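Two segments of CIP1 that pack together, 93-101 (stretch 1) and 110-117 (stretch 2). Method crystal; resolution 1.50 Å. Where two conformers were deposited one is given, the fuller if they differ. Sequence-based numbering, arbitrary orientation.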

# COMPACT_ATOMS: atom_id res chain seq x y z
N ALA A 93 -3.36 16.52 -1.87
CA ALA A 93 -4.78 16.61 -2.24
C ALA A 93 -5.73 16.42 -1.05
O ALA A 93 -6.92 16.73 -1.15
CB ALA A 93 -5.11 15.61 -3.34
N GLN A 94 -5.21 15.90 0.06
CA GLN A 94 -5.96 15.76 1.30
C GLN A 94 -5.38 16.62 2.42
O GLN A 94 -5.59 16.34 3.60
CB GLN A 94 -6.00 14.30 1.76
CG GLN A 94 -6.74 13.37 0.83
CD GLN A 94 -6.74 11.95 1.35
OE1 GLN A 94 -7.48 11.62 2.28
NE2 GLN A 94 -5.92 11.10 0.74
N GLY A 95 -4.64 17.67 2.03
CA GLY A 95 -3.95 18.55 2.98
C GLY A 95 -2.99 17.84 3.93
O GLY A 95 -2.88 18.21 5.10
N GLY A 96 -2.30 16.82 3.44
CA GLY A 96 -1.33 16.08 4.24
C GLY A 96 -1.83 14.77 4.83
O GLY A 96 -1.02 13.96 5.28
N LYS A 97 -3.16 14.58 4.84
CA LYS A 97 -3.75 13.31 5.27
C LYS A 97 -3.39 12.22 4.25
O LYS A 97 -2.91 12.53 3.16
CB LYS A 97 -5.26 13.43 5.49
CG LYS A 97 -5.60 14.21 6.76
CD LYS A 97 -7.10 14.35 6.95
CE LYS A 97 -7.40 15.20 8.18
NZ LYS A 97 -8.81 15.06 8.65
N HIS A 98 -3.65 10.97 4.60
CA HIS A 98 -3.08 9.82 3.89
C HIS A 98 -4.00 9.22 2.83
O HIS A 98 -5.19 9.05 3.07
CB HIS A 98 -2.74 8.69 4.88
CG HIS A 98 -1.76 9.08 5.95
ND1 HIS A 98 -1.74 8.49 7.19
CD2 HIS A 98 -0.76 9.99 5.95
CE1 HIS A 98 -0.77 9.02 7.92
NE2 HIS A 98 -0.16 9.94 7.19
N LEU A 99 -3.41 8.87 1.69
CA LEU A 99 -4.01 7.91 0.77
C LEU A 99 -3.43 6.58 1.22
O LEU A 99 -2.21 6.44 1.36
CB LEU A 99 -3.62 8.22 -0.66
CG LEU A 99 -4.04 7.16 -1.70
CD1 LEU A 99 -5.56 7.05 -1.86
CD2 LEU A 99 -3.37 7.51 -3.02
N ARG A 100 -4.32 5.61 1.46
CA ARG A 100 -3.94 4.33 2.06
C ARG A 100 -4.28 3.19 1.13
O ARG A 100 -5.25 3.25 0.40
CB ARG A 100 -4.67 4.15 3.40
CG ARG A 100 -4.43 5.31 4.35
CD ARG A 100 -4.88 5.05 5.76
NE ARG A 100 -6.31 5.24 5.91
CZ ARG A 100 -6.92 5.75 6.98
NH1 ARG A 100 -6.24 6.18 8.04
NH2 ARG A 100 -8.24 5.85 6.97
N ILE A 101 -3.43 2.17 1.14
CA ILE A 101 -3.75 0.90 0.50
C ILE A 101 -3.79 -0.13 1.61
O ILE A 101 -2.88 -0.18 2.47
CB ILE A 101 -2.72 0.49 -0.56
CG1 ILE A 101 -2.58 1.62 -1.60
CG2 ILE A 101 -3.12 -0.83 -1.23
CD1 ILE A 101 -1.52 1.37 -2.66
N TYR A 110 -8.20 0.77 -1.90
CA TYR A 110 -7.70 2.09 -1.48
C TYR A 110 -8.64 2.68 -0.47
O TYR A 110 -9.82 2.32 -0.41
CB TYR A 110 -7.63 3.07 -2.66
CG TYR A 110 -6.57 2.75 -3.66
CD1 TYR A 110 -5.26 3.24 -3.51
CD2 TYR A 110 -6.87 1.99 -4.77
CE1 TYR A 110 -4.26 2.94 -4.45
CE2 TYR A 110 -5.89 1.69 -5.71
CZ TYR A 110 -4.59 2.17 -5.55
OH TYR A 110 -3.63 1.85 -6.47
N ASN A 111 -8.12 3.60 0.33
CA ASN A 111 -8.92 4.30 1.31
C ASN A 111 -8.36 5.70 1.47
O ASN A 111 -7.15 5.89 1.56
CB ASN A 111 -8.95 3.55 2.65
CG ASN A 111 -9.66 4.30 3.75
OD1 ASN A 111 -9.04 4.72 4.71
ND2 ASN A 111 -10.96 4.48 3.62
N ARG A 112 -9.24 6.70 1.46
CA ARG A 112 -8.82 8.07 1.77
C ARG A 112 -9.08 8.39 3.23
O ARG A 112 -10.20 8.24 3.71
CB ARG A 112 -9.55 9.10 0.91
CG ARG A 112 -9.20 9.03 -0.53
CD ARG A 112 -9.71 10.26 -1.30
NE ARG A 112 -11.17 10.41 -1.25
CZ ARG A 112 -11.99 10.22 -2.28
NH1 ARG A 112 -11.53 9.86 -3.47
NH2 ARG A 112 -13.30 10.41 -2.11
N GLU A 113 -8.05 8.84 3.94
CA GLU A 113 -8.19 9.25 5.33
C GLU A 113 -9.17 10.43 5.50
O GLU A 113 -9.94 10.45 6.46
CB GLU A 113 -6.81 9.58 5.93
CG GLU A 113 -6.85 10.04 7.39
CD GLU A 113 -5.47 10.20 8.02
OE1 GLU A 113 -4.46 10.33 7.29
OE2 GLU A 113 -5.40 10.22 9.27
N SER A 114 -9.13 11.38 4.58
CA SER A 114 -9.96 12.60 4.69
C SER A 114 -11.46 12.31 4.81
O SER A 114 -12.10 12.80 5.75
CB SER A 114 -9.68 13.56 3.53
OG SER A 114 -9.93 12.93 2.29
N ASP A 115 -12.01 11.52 3.90
CA ASP A 115 -13.46 11.28 3.88
C ASP A 115 -13.87 9.81 4.04
O ASP A 115 -15.06 9.48 3.93
CB ASP A 115 -14.08 11.89 2.62
CG ASP A 115 -13.58 11.25 1.34
OD1 ASP A 115 -12.68 10.39 1.40
OD2 ASP A 115 -14.09 11.62 0.26
N ASP A 116 -12.88 8.96 4.31
CA ASP A 116 -13.08 7.51 4.51
C ASP A 116 -13.62 6.78 3.27
O ASP A 116 -14.11 5.66 3.37
CB ASP A 116 -13.93 7.24 5.76
CG ASP A 116 -13.73 5.83 6.31
OD1 ASP A 116 -12.60 5.29 6.23
OD2 ASP A 116 -14.72 5.27 6.84
N ALA A 117 -13.50 7.41 2.10
CA ALA A 117 -13.92 6.77 0.85
C ALA A 117 -13.02 5.58 0.54
O ALA A 117 -11.83 5.58 0.89
CB ALA A 117 -13.89 7.77 -0.29
O HOH W 1 -10.08 12.65 8.36

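Side chains in an antiparallel pairing often finish what the backbone begins, and this contact in CIP1 is a compact example. The strands 98-101 and 110-112 run at 157° to one another, and R100 and N111 form their hydrogen-bonded pair: R100 N donates to N111 O at 2.8 Å, and N111 N to R100 O at 2.9 Å. Both side chains lie on the same face of the sheet, and their rotamers bring them together. With chi1 t, the N111 carboxamide comes nearer to the neighbouring strand, while R100, m at chi1, t at chi2 and m at chi3, curls its guanidinium so that its edge meets N111 OD1. That one oxygen accepts from R100 NE at 3.0 Å and from R100 NH2 at 2.7 Å. The amide's other end is occupied too, N111 ND2 donating to D116 OD1 at 3.2 Å.

On the opposite face, L99, I101, Y110 and R112 alternate with this pair. Y110, m at chi1, sets its ring beside the side chains of the neighbouring strand, where I101 CG1 comes within 3.6 Å of Y110 CE1 and L99 CD1 within 4.2 Å of Y110 CD1. R112 instead turns to a residue further along its own segment, R112 NH2 forming a salt bridge with D115 OD2 at 2.8 Å.

Beyond the strand pairing, side chains take over as acceptors. E113 N still donates to H98 O at 3.0 Å, but the return bond, from H98 N, ends on the carboxylate atom E113 OE1 at 2.9 Å. The extended E113 side chain, t at chi1 and chi2, delivers that oxygen, which also lies over one face of the H98 ring. Q94, m then t, similarly projects OE1 to S114, accepting from both S114 N and S114 OG at 2.8 Å; the p rotamer of S114 places its hydroxyl beside its own amide for this shared acceptor.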